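Local coordinates for N-acetylglucosamine-6-phosphate deacetylase (Mycobacterium smegmatis, PDB 6FV4), which probably catalyses the metal-dependent removal of the acetyl group from N-acetylglucosamine-6-phosphate, releasing glucosamine-6-phosphate and acetate, at residues G67-H72 and N353-L358; P140-L145 and V202-A207; E253-G258 and I281-A286; Q326-A331 and S344-Q349. The protein carries 1 engineered substitution. All coordinates share one frame; numbering follows the deposited sequence.

Interaction 1: G67-H72 and N353-L358. With ZN (zinc ion), chain H.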
loop_
_atom_site.group_PDB
_atom_site.type_symbol
_atom_site.label_atom_id
_atom_site.label_comp_id
_atom_site.label_asym_id
_atom_site.label_seq_id
_atom_site.Cartn_x
_atom_site.Cartn_y
_atom_site.Cartn_z
ATOM N N GLY B 67 20.167 -18.789 -7.535
ATOM C CA GLY B 67 20.580 -17.807 -8.525
ATOM C C GLY B 67 19.516 -16.740 -8.706
ATOM O O GLY B 67 18.315 -17.009 -8.601
ATOM N N PHE B 68 19.964 -15.504 -8.955
ATOM C CA PHE B 68 19.019 -14.427 -9.217
ATOM C C PHE B 68 18.367 -14.617 -10.588
ATOM O O PHE B 68 18.992 -15.109 -11.530
ATOM C CB PHE B 68 19.715 -13.061 -9.146
ATOM C CG PHE B 68 20.382 -12.773 -7.809
ATOM C CD1 PHE B 68 21.674 -12.260 -7.766
ATOM C CD2 PHE B 68 19.716 -12.986 -6.612
ATOM C CE1 PHE B 68 22.299 -11.969 -6.555
ATOM C CE2 PHE B 68 20.347 -12.700 -5.380
ATOM C CZ PHE B 68 21.637 -12.197 -5.367
ATOM N N VAL B 69 17.089 -14.240 -10.675
ATOM C CA VAL B 69 16.258 -14.379 -11.867
ATOM C C VAL B 69 15.842 -12.971 -12.276
ATOM O O VAL B 69 14.873 -12.419 -11.734
ATOM C CB VAL B 69 15.032 -15.263 -11.612
ATOM C CG1 VAL B 69 14.187 -15.391 -12.890
ATOM C CG2 VAL B 69 15.459 -16.631 -11.090
ATOM N N ASP B 70 16.575 -12.367 -13.212
ATOM C CA ASP B 70 16.291 -11.006 -13.672
ATOM C C ASP B 70 15.386 -11.076 -14.891
ATOM O O ASP B 70 15.817 -11.505 -15.970
ATOM C CB ASP B 70 17.586 -10.262 -13.985
ATOM C CG ASP B 70 17.381 -8.760 -14.120
ATOM O OD1 ASP B 70 18.398 -8.048 -14.318
ATOM O OD2 ASP B 70 16.219 -8.290 -14.029
ATOM N N THR B 71 14.132 -10.669 -14.726
ATOM C CA THR B 71 13.132 -10.843 -15.769
ATOM C C THR B 71 12.894 -9.584 -16.592
ATOM O O THR B 71 11.956 -9.547 -17.393
ATOM C CB THR B 71 11.807 -11.321 -15.172
ATOM O OG1 THR B 71 11.368 -10.401 -14.160
ATOM C CG2 THR B 71 11.982 -12.707 -14.550
ATOM N N HIS B 72 13.723 -8.560 -16.443
ATOM C CA HIS B 72 13.498 -7.327 -17.196
ATOM C C HIS B 72 14.821 -6.564 -17.175
ATOM O O HIS B 72 15.145 -5.917 -16.178
ATOM C CB HIS B 72 12.351 -6.526 -16.585
ATOM C CG HIS B 72 12.091 -5.198 -17.241
ATOM N ND1 HIS B 72 10.923 -4.497 -17.048
ATOM C CD2 HIS B 72 12.851 -4.435 -18.063
ATOM C CE1 HIS B 72 10.970 -3.364 -17.728
ATOM N NE2 HIS B 72 12.130 -3.306 -18.359
ATOM N N ASN B 353 9.692 -15.455 -6.926
ATOM C CA ASN B 353 8.557 -14.735 -7.499
ATOM C C ASN B 353 8.743 -14.441 -8.975
ATOM O O ASN B 353 7.781 -14.623 -9.737
ATOM C CB ASN B 353 8.306 -13.428 -6.733
ATOM C CG ASN B 353 8.039 -13.664 -5.248
ATOM O OD1 ASN B 353 7.807 -14.790 -4.839
ATOM N ND2 ASN B 353 8.068 -12.595 -4.448
ATOM N N PRO B 354 9.893 -13.932 -9.434
ATOM C CA PRO B 354 9.998 -13.630 -10.869
ATOM C C PRO B 354 10.000 -14.872 -11.739
ATOM O O PRO B 354 9.457 -14.839 -12.849
ATOM C CB PRO B 354 11.314 -12.853 -10.974
ATOM C CG PRO B 354 12.058 -13.147 -9.737
ATOM C CD PRO B 354 11.050 -13.409 -8.681
ATOM N N ALA B 355 10.636 -15.956 -11.293
ATOM C CA ALA B 355 10.630 -17.176 -12.092
ATOM C C ALA B 355 9.216 -17.717 -12.220
ATOM O O ALA B 355 8.808 -18.188 -13.295
ATOM C CB ALA B 355 11.562 -18.222 -11.477
ATOM N N ARG B 356 8.452 -17.647 -11.132
ATOM C CA ARG B 356 7.075 -18.126 -11.140
ATOM C C ARG B 356 6.189 -17.241 -12.012
ATOM O O ARG B 356 5.356 -17.741 -12.777
ATOM C CB ARG B 356 6.548 -18.182 -9.699
ATOM C CG ARG B 356 5.220 -18.882 -9.536
ATOM C CD ARG B 356 4.731 -18.764 -8.110
ATOM N NE ARG B 356 4.704 -17.372 -7.689
ATOM C CZ ARG B 356 5.248 -16.918 -6.560
ATOM N NH1 ARG B 356 5.859 -17.752 -5.723
ATOM N NH2 ARG B 356 5.165 -15.631 -6.263
ATOM N N ALA B 357 6.349 -15.920 -11.912
ATOM C CA ALA B 357 5.525 -15.025 -12.716
ATOM C C ALA B 357 5.721 -15.272 -14.210
ATOM O O ALA B 357 4.772 -15.161 -14.993
ATOM C CB ALA B 357 5.842 -13.567 -12.376
ATOM N N LEU B 358 6.935 -15.594 -14.623
ATOM C CA LEU B 358 7.237 -15.774 -16.038
ATOM C C LEU B 358 7.131 -17.218 -16.500
ATOM O O LEU B 358 7.398 -17.497 -17.674
ATOM C CB LEU B 358 8.629 -15.231 -16.355
ATOM C CG LEU B 358 8.459 -13.789 -16.842
ATOM C CD1 LEU B 358 8.196 -12.845 -15.661
ATOM C CD2 LEU B 358 9.632 -13.326 -17.656
HETATM ZN ZN ZN H . 12.832 -1.672 -19.514
#
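The metal-bearing strand of the amidohydrolase barrel, here through Val-69 and Thr-71, packs against the last turn of helix 339-357, through Pro-354 and Ala-355, and against Leu-358, which follows. The axes of strand 68-71 and helix 353-357 pass 8.0 Å apart at 50°, and no hydrogen bond links the two segments. The joint is therefore one of van der Waals packing. Pro-354 turns its ring toward the strand: its CG lies 3.5 Å from Val-69 O, while its CB meets Thr-71 CG2 at 3.6 Å, the two side chains crossing at about a right angle. Val-69 reaches past the proline with one branch. Because CG1 is anti to the backbone N (chi1 -180°), that methyl is directed at the helix backbone, 3.9 Å from Ala-355 N and 4.1 Å from Ala-355 CB. Farther along, Thr-71 CB faces the leucine fork, equally near both methyls, with Leu-358 CD2 at 3.9 Å. One residue on, the chain turns a corner and His-72 leads away from the helix, its NE2 binding zinc at 2.1 Å beside His-74 and Glu-138. Around the contact, Val-69 is also backbone-bonded to Ala-350 on the same helix, Pro-354 touches Ser-279 and Thr-71 touches Ile-281 of strand 278-281, and Leu-358 rests on Val-105 of strand 104-109, so the helix end spans three neighbouring strands.

Interaction 2: P140-L145 and V202-A207; sequences PWLSTL and VGHTEA. With CD (cadmium ion), chain J.
Glu-206 OE2 is gripped by three groups: the hydroxyl of Thr-144, water 2, and Arg-146, whose NE forms a salt bridge with it. Thr-144 OG1 donates a short bond to it, 2.6 Å from Glu-206 OE2, which enters at the anti lone pair of the carboxylate oxygen. Water 2 donates to the same Glu-206 OE2 at 2.8 Å and accepts from Leu-145 N, tying the carboxylate to the backbone beyond the threonine. Thr-144 holds its OG1 anti to the backbone N (chi1 -170°), which leaves CG2 directed at the other segment, 3.7 Å from His-204 ND1 and oblique to the ring. The backbones are pinned where Ser-143 N donates to His-204 O at 2.9 Å, with an N-H...O angle of 161°. Beside that bond Leu-142 lays its CD1 over one face of the imidazole, 4.0 Å from the ring centroid, in a CH-pi contact. Both ring nitrogens have partners: His-204 ND1 donates to water 1 at 2.8 Å, and that water in turn donates to Thr-144 O, while His-204 NE2 binds cadmium at 2.3 Å alongside Glu-138, His-150 and His-225. With ND1 used as a donor, the lone pair of NE2 is the one directed to the metal. The loop 140-145 is thus consistent with a second shell: leucine over the face, the threonine methyl set obliquely against it and a bridging water at ND1 together probably restrict rotation of the metal ligand.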
loop_
_atom_site.group_PDB
_atom_site.type_symbol
_atom_site.label_atom_id
_atom_site.label_comp_id
_atom_site.label_asym_id
_atom_site.label_seq_id
_atom_site.Cartn_x
_atom_site.Cartn_y
_atom_site.Cartn_z
ATOM N N PRO B 140 6.094 -2.382 -28.751
ATOM C CA PRO B 140 5.714 -0.991 -29.018
ATOM C C PRO B 140 4.293 -0.603 -28.612
ATOM O O PRO B 140 3.872 0.522 -28.879
ATOM C CB PRO B 140 5.843 -0.913 -30.541
ATOM C CG PRO B 140 5.345 -2.258 -30.970
ATOM C CD PRO B 140 5.788 -3.249 -29.907
ATOM N N TRP B 141 3.554 -1.512 -27.991
ATOM C CA TRP B 141 2.142 -1.262 -27.704
ATOM C C TRP B 141 1.950 -0.556 -26.364
ATOM O O TRP B 141 1.162 -0.947 -25.487
ATOM C CB TRP B 141 1.397 -2.580 -27.798
ATOM C CG TRP B 141 1.726 -3.195 -29.136
ATOM C CD1 TRP B 141 1.498 -2.637 -30.358
ATOM C CD2 TRP B 141 2.383 -4.444 -29.384
ATOM N NE1 TRP B 141 1.944 -3.468 -31.354
ATOM C CE2 TRP B 141 2.494 -4.586 -30.787
ATOM C CE3 TRP B 141 2.879 -5.462 -28.562
ATOM C CZ2 TRP B 141 3.084 -5.694 -31.381
ATOM C CZ3 TRP B 141 3.459 -6.561 -29.143
ATOM C CH2 TRP B 141 3.557 -6.676 -30.553
ATOM N N LEU B 142 2.698 0.536 -26.236
ATOM C CA LEU B 142 2.763 1.387 -25.056
ATOM C C LEU B 142 2.076 2.723 -25.321
ATOM O O LEU B 142 1.726 3.063 -26.457
ATOM C CB LEU B 142 4.220 1.615 -24.646
ATOM C CG LEU B 142 5.113 0.378 -24.593
ATOM C CD1 LEU B 142 6.497 0.747 -24.099
ATOM C CD2 LEU B 142 4.493 -0.714 -23.720
ATOM N N SER B 143 1.871 3.484 -24.245
ATOM C CA SER B 143 1.225 4.785 -24.371
ATOM C C SER B 143 1.532 5.695 -23.191
ATOM O O SER B 143 0.631 6.041 -22.426
ATOM C CB SER B 143 -0.289 4.621 -24.502
ATOM O OG SER B 143 -0.867 5.788 -25.064
ATOM N N THR B 144 2.790 6.086 -23.022
ATOM C CA THR B 144 3.083 7.146 -22.069
ATOM C C THR B 144 4.210 8.009 -22.612
ATOM O O THR B 144 5.054 7.551 -23.397
ATOM C CB THR B 144 3.442 6.610 -20.668
ATOM O OG1 THR B 144 3.483 7.703 -19.747
ATOM C CG2 THR B 144 4.805 5.931 -20.664
ATOM N N LEU B 145 4.189 9.277 -22.207
ATOM C CA LEU B 145 5.256 10.222 -22.497
ATOM C C LEU B 145 6.053 10.577 -21.251
ATOM O O LEU B 145 6.929 11.448 -21.313
ATOM C CB LEU B 145 4.683 11.489 -23.142
ATOM C CG LEU B 145 3.750 11.276 -24.335
ATOM C CD1 LEU B 145 3.434 12.596 -25.046
ATOM C CD2 LEU B 145 4.346 10.255 -25.316
ATOM N N VAL B 202 1.382 -5.034 -17.565
ATOM C CA VAL B 202 0.848 -3.678 -17.697
ATOM C C VAL B 202 1.973 -2.702 -17.387
ATOM O O VAL B 202 2.678 -2.859 -16.385
ATOM C CB VAL B 202 -0.356 -3.434 -16.763
ATOM C CG1 VAL B 202 -0.712 -1.947 -16.716
ATOM C CG2 VAL B 202 -1.558 -4.199 -17.219
ATOM N N GLY B 203 2.146 -1.695 -18.237
ATOM C CA GLY B 203 3.237 -0.758 -18.057
ATOM C C GLY B 203 3.135 0.351 -19.078
ATOM O O GLY B 203 2.321 0.297 -20.007
ATOM N N HIS B 204 3.962 1.379 -18.871
ATOM C CA HIS B 204 4.116 2.494 -19.809
ATOM C C HIS B 204 2.767 3.032 -20.272
ATOM O O HIS B 204 2.468 3.101 -21.463
ATOM C CB HIS B 204 4.970 2.070 -21.004
ATOM C CG HIS B 204 6.425 2.080 -20.697
ATOM N ND1 HIS B 204 7.255 3.121 -21.052
ATOM C CD2 HIS B 204 7.192 1.191 -20.027
ATOM C CE1 HIS B 204 8.477 2.872 -20.623
ATOM N NE2 HIS B 204 8.466 1.710 -19.992
ATOM N N THR B 205 1.954 3.434 -19.292
ATOM C CA THR B 205 0.542 3.625 -19.546
ATOM C C THR B 205 -0.003 4.770 -18.707
ATOM O O THR B 205 0.464 5.032 -17.597
ATOM C CB THR B 205 -0.226 2.330 -19.255
ATOM O OG1 THR B 205 -1.632 2.569 -19.363
ATOM C CG2 THR B 205 0.101 1.809 -17.862
ATOM N N GLU B 206 -0.987 5.456 -19.285
ATOM C CA GLU B 206 -1.819 6.447 -18.630
ATOM C C GLU B 206 -3.204 5.890 -18.308
ATOM O O GLU B 206 -4.151 6.663 -18.138
ATOM C CB GLU B 206 -1.929 7.695 -19.515
ATOM C CG GLU B 206 -0.581 8.328 -19.883
ATOM C CD GLU B 206 0.171 8.847 -18.662
ATOM O OE1 GLU B 206 -0.491 9.298 -17.693
ATOM O OE2 GLU B 206 1.424 8.807 -18.664
ATOM N N ALA B 207 -3.335 4.560 -18.229
ATOM C CA ALA B 207 -4.626 3.935 -17.989
ATOM C C ALA B 207 -5.172 4.307 -16.617
ATOM O O ALA B 207 -4.426 4.533 -15.664
ATOM C CB ALA B 207 -4.514 2.415 -18.071
HETATM CD CD CD J . 10.558 1.078 -19.174
HETATM O O HOH W 1 6.628 4.935 -23.090
HETATM O O HOH W 2 1.964 10.423 -20.910
HETATM O O HOH W 3 11.298 3.388 -18.258
#

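Interaction 3: E253-G258 and I281-A286. Engineered in segment 281-286: Ala-283 (natural residue Asp).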
loop_
_atom_site.group_PDB
_atom_site.type_symbol
_atom_site.label_atom_id
_atom_site.label_comp_id
_atom_site.label_asym_id
_atom_site.label_seq_id
_atom_site.Cartn_x
_atom_site.Cartn_y
_atom_site.Cartn_z
ATOM N N GLU B 253 6.664 -5.791 -10.624
ATOM C CA GLU B 253 8.090 -5.525 -10.729
ATOM C C GLU B 253 8.402 -4.235 -10.000
ATOM O O GLU B 253 7.616 -3.287 -10.019
ATOM C CB GLU B 253 8.534 -5.354 -12.195
ATOM C CG GLU B 253 8.424 -6.574 -13.097
ATOM C CD GLU B 253 8.848 -6.254 -14.534
ATOM O OE1 GLU B 253 9.164 -5.060 -14.829
ATOM O OE2 GLU B 253 8.865 -7.188 -15.377
ATOM N N MET B 254 9.567 -4.187 -9.369
ATOM C CA MET B 254 10.028 -2.918 -8.841
ATOM C C MET B 254 11.527 -2.823 -9.059
ATOM O O MET B 254 12.261 -3.785 -8.813
ATOM C CB MET B 254 9.659 -2.768 -7.334
ATOM C CG MET B 254 9.994 -1.419 -6.773
ATOM S SD MET B 254 9.133 -1.035 -5.219
ATOM C CE MET B 254 7.410 -1.222 -5.685
ATOM N N ILE B 255 11.981 -1.662 -9.531
ATOM C CA ILE B 255 13.410 -1.376 -9.624
ATOM C C ILE B 255 13.827 -0.772 -8.285
ATOM O O ILE B 255 13.552 0.398 -8.006
ATOM C CB ILE B 255 13.741 -0.423 -10.775
ATOM C CG1 ILE B 255 13.231 -0.969 -12.108
ATOM C CG2 ILE B 255 15.245 -0.203 -10.831
ATOM C CD1 ILE B 255 13.147 0.096 -13.204
ATOM N N VAL B 256 14.518 -1.562 -7.467
ATOM C CA VAL B 256 15.003 -1.087 -6.173
ATOM C C VAL B 256 16.503 -0.844 -6.263
ATOM O O VAL B 256 17.309 -1.591 -5.695
ATOM C CB VAL B 256 14.645 -2.087 -5.063
ATOM C CG1 VAL B 256 14.857 -1.472 -3.692
ATOM C CG2 VAL B 256 13.185 -2.498 -5.218
ATOM N N ASP B 257 16.889 0.181 -7.023
ATOM C CA ASP B 257 18.267 0.647 -7.052
ATOM C C ASP B 257 18.480 1.888 -6.192
ATOM O O ASP B 257 19.590 2.415 -6.159
ATOM C CB ASP B 257 18.714 0.921 -8.501
ATOM C CG ASP B 257 17.871 1.990 -9.187
ATOM O OD1 ASP B 257 16.901 2.464 -8.560
ATOM O OD2 ASP B 257 18.182 2.354 -10.350
ATOM N N GLY B 258 17.449 2.351 -5.482
ATOM C CA GLY B 258 17.532 3.567 -4.698
ATOM C C GLY B 258 17.178 4.831 -5.454
ATOM O O GLY B 258 17.010 5.882 -4.822
ATOM N N ILE B 281 13.780 -6.405 -10.177
ATOM C CA ILE B 281 14.349 -6.372 -11.518
ATOM C C ILE B 281 15.400 -5.271 -11.528
ATOM O O ILE B 281 15.456 -4.417 -10.636
ATOM C CB ILE B 281 13.296 -6.110 -12.626
ATOM C CG1 ILE B 281 12.664 -4.733 -12.419
ATOM C CG2 ILE B 281 12.225 -7.218 -12.671
ATOM C CD1 ILE B 281 12.075 -4.105 -13.659
ATOM N N THR B 282 16.246 -5.301 -12.544
ATOM C CA THR B 282 17.227 -4.237 -12.713
ATOM C C THR B 282 16.804 -3.192 -13.728
ATOM O O THR B 282 17.146 -2.014 -13.565
ATOM C CB THR B 282 18.587 -4.810 -13.145
ATOM O OG1 THR B 282 18.479 -5.454 -14.443
ATOM C CG2 THR B 282 19.111 -5.796 -12.095
ATOM N N ALA B 283 16.097 -3.612 -14.787
ATOM C CA ALA B 283 15.948 -2.815 -16.000
ATOM C C ALA B 283 17.305 -2.298 -16.474
ATOM O O ALA B 283 17.410 -1.200 -17.011
ATOM C CB ALA B 283 14.954 -1.665 -15.788
ATOM N N ALA B 284 18.350 -3.094 -16.272
ATOM C CA ALA B 284 19.713 -2.634 -16.506
ATOM C C ALA B 284 19.942 -2.259 -17.964
ATOM O O ALA B 284 19.531 -2.980 -18.878
ATOM C CB ALA B 284 20.708 -3.720 -16.114
ATOM N N MET B 285 20.604 -1.122 -18.186
ATOM C CA MET B 285 20.953 -0.751 -19.550
ATOM C C MET B 285 22.413 -1.093 -19.826
ATOM O O MET B 285 23.149 -1.565 -18.954
ATOM C CB MET B 285 20.648 0.726 -19.836
ATOM C CG MET B 285 21.239 1.738 -18.883
ATOM S SD MET B 285 22.906 2.280 -19.278
ATOM C CE MET B 285 22.746 2.772 -20.996
ATOM N N ALA B 286 22.816 -0.908 -21.093
ATOM C CA ALA B 286 24.076 -1.461 -21.570
ATOM C C ALA B 286 25.299 -0.941 -20.831
ATOM O O ALA B 286 26.330 -1.618 -20.845
ATOM C CB ALA B 286 24.234 -1.207 -23.078
HETATM O O HOH W 4 15.074 -4.198 -8.116
#
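At the metal site of this barrel, Glu-253 and Ile-255 on one segment meet Ile-281 and Ala-283 on the next. Ala-283 is engineered: the natural aspartate is the predicted proton donor/acceptor, and the position is a zinc-binding one in this protein. Its CB lies 3.6 Å from Ile-255 CD1. Ile-281 holds CG1 between its backbone N and carbonyl carbon (chi1 63°), which sends CD1 across to the other segment, 3.7 Å from Ile-255 CG1 and 3.3 Å from Glu-253 OE1. That carboxylate oxygen also accepts from His-72 ND1 and from His-225 N, so this second-shell glutamate probably helps to position the His-72 ring and the backbone of His-225, while an isoleucine methyl packs against it. Ile-281 N gives Met-254 O a weak bond of 3.3 Å, and beyond it Val-256 N and Ile-281 O stand 4.4 Å apart. Water 4 bridges the two backbones here, accepting from Val-256 N at 2.8 Å and donating to Ile-281 O at 2.6 Å and to Met-254 O. Then Thr-282 OG1 accepts from Ala-284 N, an ST turn, and also bonds Asp-70. Strands 251-255 and 278-281 run parallel here; Met-254 and Val-256 rest on Tyr-266 of helix 263-273, while Ile-281 packs on Asp-70, Thr-71 and His-72 of strand 63-76.

Interaction 4: Q326-A331 and S344-Q349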
loop_
_atom_site.group_PDB
_atom_site.type_symbol
_atom_site.label_atom_id
_atom_site.label_comp_id
_atom_site.label_asym_id
_atom_site.label_seq_id
_atom_site.Cartn_x
_atom_site.Cartn_y
_atom_site.Cartn_z
ATOM N N GLN B 326 23.051 -5.767 -6.633
ATOM C CA GLN B 326 22.809 -4.501 -5.946
ATOM C C GLN B 326 21.369 -4.394 -5.463
ATOM O O GLN B 326 21.121 -3.934 -4.343
ATOM C CB GLN B 326 23.149 -3.319 -6.860
ATOM C CG GLN B 326 24.644 -3.097 -7.060
ATOM C CD GLN B 326 24.947 -2.179 -8.235
ATOM O OE1 GLN B 326 25.099 -2.641 -9.361
ATOM N NE2 GLN B 326 25.058 -0.877 -7.973
ATOM N N VAL B 327 20.398 -4.801 -6.281
ATOM C CA VAL B 327 19.013 -4.654 -5.843
ATOM C C VAL B 327 18.701 -5.626 -4.709
ATOM O O VAL B 327 17.951 -5.286 -3.780
ATOM C CB VAL B 327 18.030 -4.812 -7.014
ATOM C CG1 VAL B 327 18.371 -3.815 -8.133
ATOM C CG2 VAL B 327 18.027 -6.223 -7.523
ATOM N N PHE B 328 19.281 -6.834 -4.753
ATOM C CA PHE B 328 19.132 -7.782 -3.649
ATOM C C PHE B 328 19.617 -7.168 -2.337
ATOM O O PHE B 328 18.920 -7.219 -1.314
ATOM C CB PHE B 328 19.912 -9.063 -3.957
ATOM C CG PHE B 328 19.763 -10.153 -2.906
ATOM C CD1 PHE B 328 18.684 -11.024 -2.934
ATOM C CD2 PHE B 328 20.713 -10.310 -1.907
ATOM C CE1 PHE B 328 18.555 -12.047 -1.975
ATOM C CE2 PHE B 328 20.583 -11.315 -0.945
ATOM C CZ PHE B 328 19.501 -12.182 -0.982
ATOM N N ARG B 329 20.822 -6.599 -2.352
ATOM C CA ARG B 329 21.406 -6.023 -1.145
ATOM C C ARG B 329 20.609 -4.812 -0.672
ATOM O O ARG B 329 20.411 -4.629 0.533
ATOM C CB ARG B 329 22.868 -5.668 -1.428
ATOM C CG ARG B 329 23.680 -5.136 -0.271
ATOM C CD ARG B 329 25.182 -5.067 -0.631
ATOM N NE ARG B 329 25.437 -4.584 -1.992
ATOM C CZ ARG B 329 25.991 -5.304 -2.971
ATOM N NH1 ARG B 329 26.370 -6.562 -2.761
ATOM N NH2 ARG B 329 26.171 -4.761 -4.170
ATOM N N LEU B 330 20.110 -3.989 -1.606
ATOM C CA LEU B 330 19.251 -2.869 -1.218
ATOM C C LEU B 330 17.892 -3.353 -0.715
ATOM O O LEU B 330 17.330 -2.785 0.230
ATOM C CB LEU B 330 19.087 -1.903 -2.395
ATOM C CG LEU B 330 20.295 -0.996 -2.653
ATOM C CD1 LEU B 330 20.148 -0.165 -3.930
ATOM C CD2 LEU B 330 20.528 -0.085 -1.410
ATOM N N ALA B 331 17.347 -4.402 -1.326
ATOM C CA ALA B 331 16.108 -4.992 -0.828
ATOM C C ALA B 331 16.257 -5.457 0.621
ATOM O O ALA B 331 15.372 -5.217 1.452
ATOM C CB ALA B 331 15.687 -6.158 -1.730
ATOM N N SER B 344 15.235 -13.841 3.651
ATOM C CA SER B 344 14.213 -14.769 3.183
ATOM C C SER B 344 13.228 -14.080 2.249
ATOM O O SER B 344 12.795 -14.664 1.245
ATOM C CB SER B 344 13.490 -15.392 4.376
ATOM O OG SER B 344 14.285 -16.439 4.907
ATOM N N LEU B 345 12.875 -12.834 2.551
ATOM C CA LEU B 345 12.016 -12.087 1.644
ATOM C C LEU B 345 12.743 -11.779 0.339
ATOM O O LEU B 345 12.191 -11.973 -0.744
ATOM C CB LEU B 345 11.547 -10.801 2.313
ATOM C CG LEU B 345 10.702 -9.873 1.446
ATOM C CD1 LEU B 345 9.407 -10.550 1.052
ATOM C CD2 LEU B 345 10.452 -8.548 2.191
ATOM N N ALA B 346 13.992 -11.310 0.432
ATOM C CA ALA B 346 14.736 -10.923 -0.758
ATOM C C ALA B 346 14.936 -12.110 -1.696
ATOM O O ALA B 346 14.885 -11.953 -2.921
ATOM C CB ALA B 346 16.075 -10.307 -0.349
ATOM N N VAL B 347 15.117 -13.317 -1.143
ATOM C CA VAL B 347 15.267 -14.490 -2.001
ATOM C C VAL B 347 13.975 -14.771 -2.760
ATOM O O VAL B 347 13.995 -15.117 -3.949
ATOM C CB VAL B 347 15.730 -15.706 -1.176
ATOM C CG1 VAL B 347 15.485 -16.996 -1.951
ATOM C CG2 VAL B 347 17.191 -15.579 -0.856
ATOM N N ARG B 348 12.827 -14.619 -2.102
ATOM C CA ARG B 348 11.558 -14.740 -2.818
ATOM C C ARG B 348 11.448 -13.694 -3.924
ATOM O O ARG B 348 11.047 -14.003 -5.052
ATOM C CB ARG B 348 10.397 -14.593 -1.843
ATOM C CG ARG B 348 9.980 -15.891 -1.161
ATOM C CD ARG B 348 9.249 -15.597 0.141
ATOM N NE ARG B 348 8.370 -16.702 0.544
ATOM C CZ ARG B 348 8.741 -17.727 1.304
ATOM N NH1 ARG B 348 9.985 -17.808 1.768
ATOM N NH2 ARG B 348 7.867 -18.676 1.610
ATOM N N GLN B 349 11.799 -12.443 -3.617
ATOM C CA GLN B 349 11.589 -11.374 -4.588
ATOM C C GLN B 349 12.592 -11.414 -5.735
ATOM O O GLN B 349 12.281 -10.935 -6.833
ATOM C CB GLN B 349 11.667 -10.021 -3.893
ATOM C CG GLN B 349 10.535 -9.804 -2.909
ATOM C CD GLN B 349 10.665 -8.496 -2.192
ATOM O OE1 GLN B 349 11.774 -7.966 -2.066
ATOM N NE2 GLN B 349 9.534 -7.946 -1.733
#
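Phe-328 carries this contact with one side of its ring, set against Ala-346 and Val-347 on the neighbouring helix. Its first torsion puts CG anti to the backbone N (chi1 -177°), swinging the ring out from the flank of its own helix and across to the other, and chi2 of 84° sets how that ring is rolled. As a result CE1 leads: it lies 3.4 Å from Ala-346 CB, with CD1 at 3.7 Å from the same Ala-346 CB, so that the methyl sits obliquely beside the CD1-CE1 bond. The same CE1 comes within 3.8 Å of Val-347 N, close to the helix backbone. The first bond of the Val-347 side chain is directed away from the opposing helix, yet with CG2 anti to its carbonyl carbon that branch lies alongside the ring, 3.9 Å from Phe-328 CE1; the two side chains run the same way, side by side. One turn farther along the first helix, two small residues face each other, Ala-331 CB lying 4.4 Å from Ala-346 CB. Gln-349, extended at its second torsion, brings OE1 to 4.3 Å from Ala-331 CB, but its polar end is engaged elsewhere, by Tyr-266 OH. No hydrogen bond crosses between the segments, whose axes approach to 9.4 Å at 143°, an antiparallel tilt. The pair stands outside the barrel wall: Ala-331 and Gln-349 both rest on Leu-280 of strand 278-281, Ala-331 also touches Tyr-266 of helix 263-273, and the Phe-328 ring meets that of Phe-68 on strand 63-76.

Following the chain from the N terminus, the first of these segments met is on strand 63-76, and interaction 1 brings helix 339-357 back to it, closing a loop of 280 residues. Interactions 2, 3 and 4 all fall within that loop and follow one another in series without crossing. Interaction 2 joins two loops after strands 134-138 and 199-202, with its centre about 22 Å from that of interaction 1. Interaction 3 links the ends of strands 251-255 and 278-281 and touches interaction 1, where Ala-283 N meets His-72 O. Interaction 4 pairs two successive helices; it shares helix 339-357 with interaction 1 and packs against Val-256 of interaction 3.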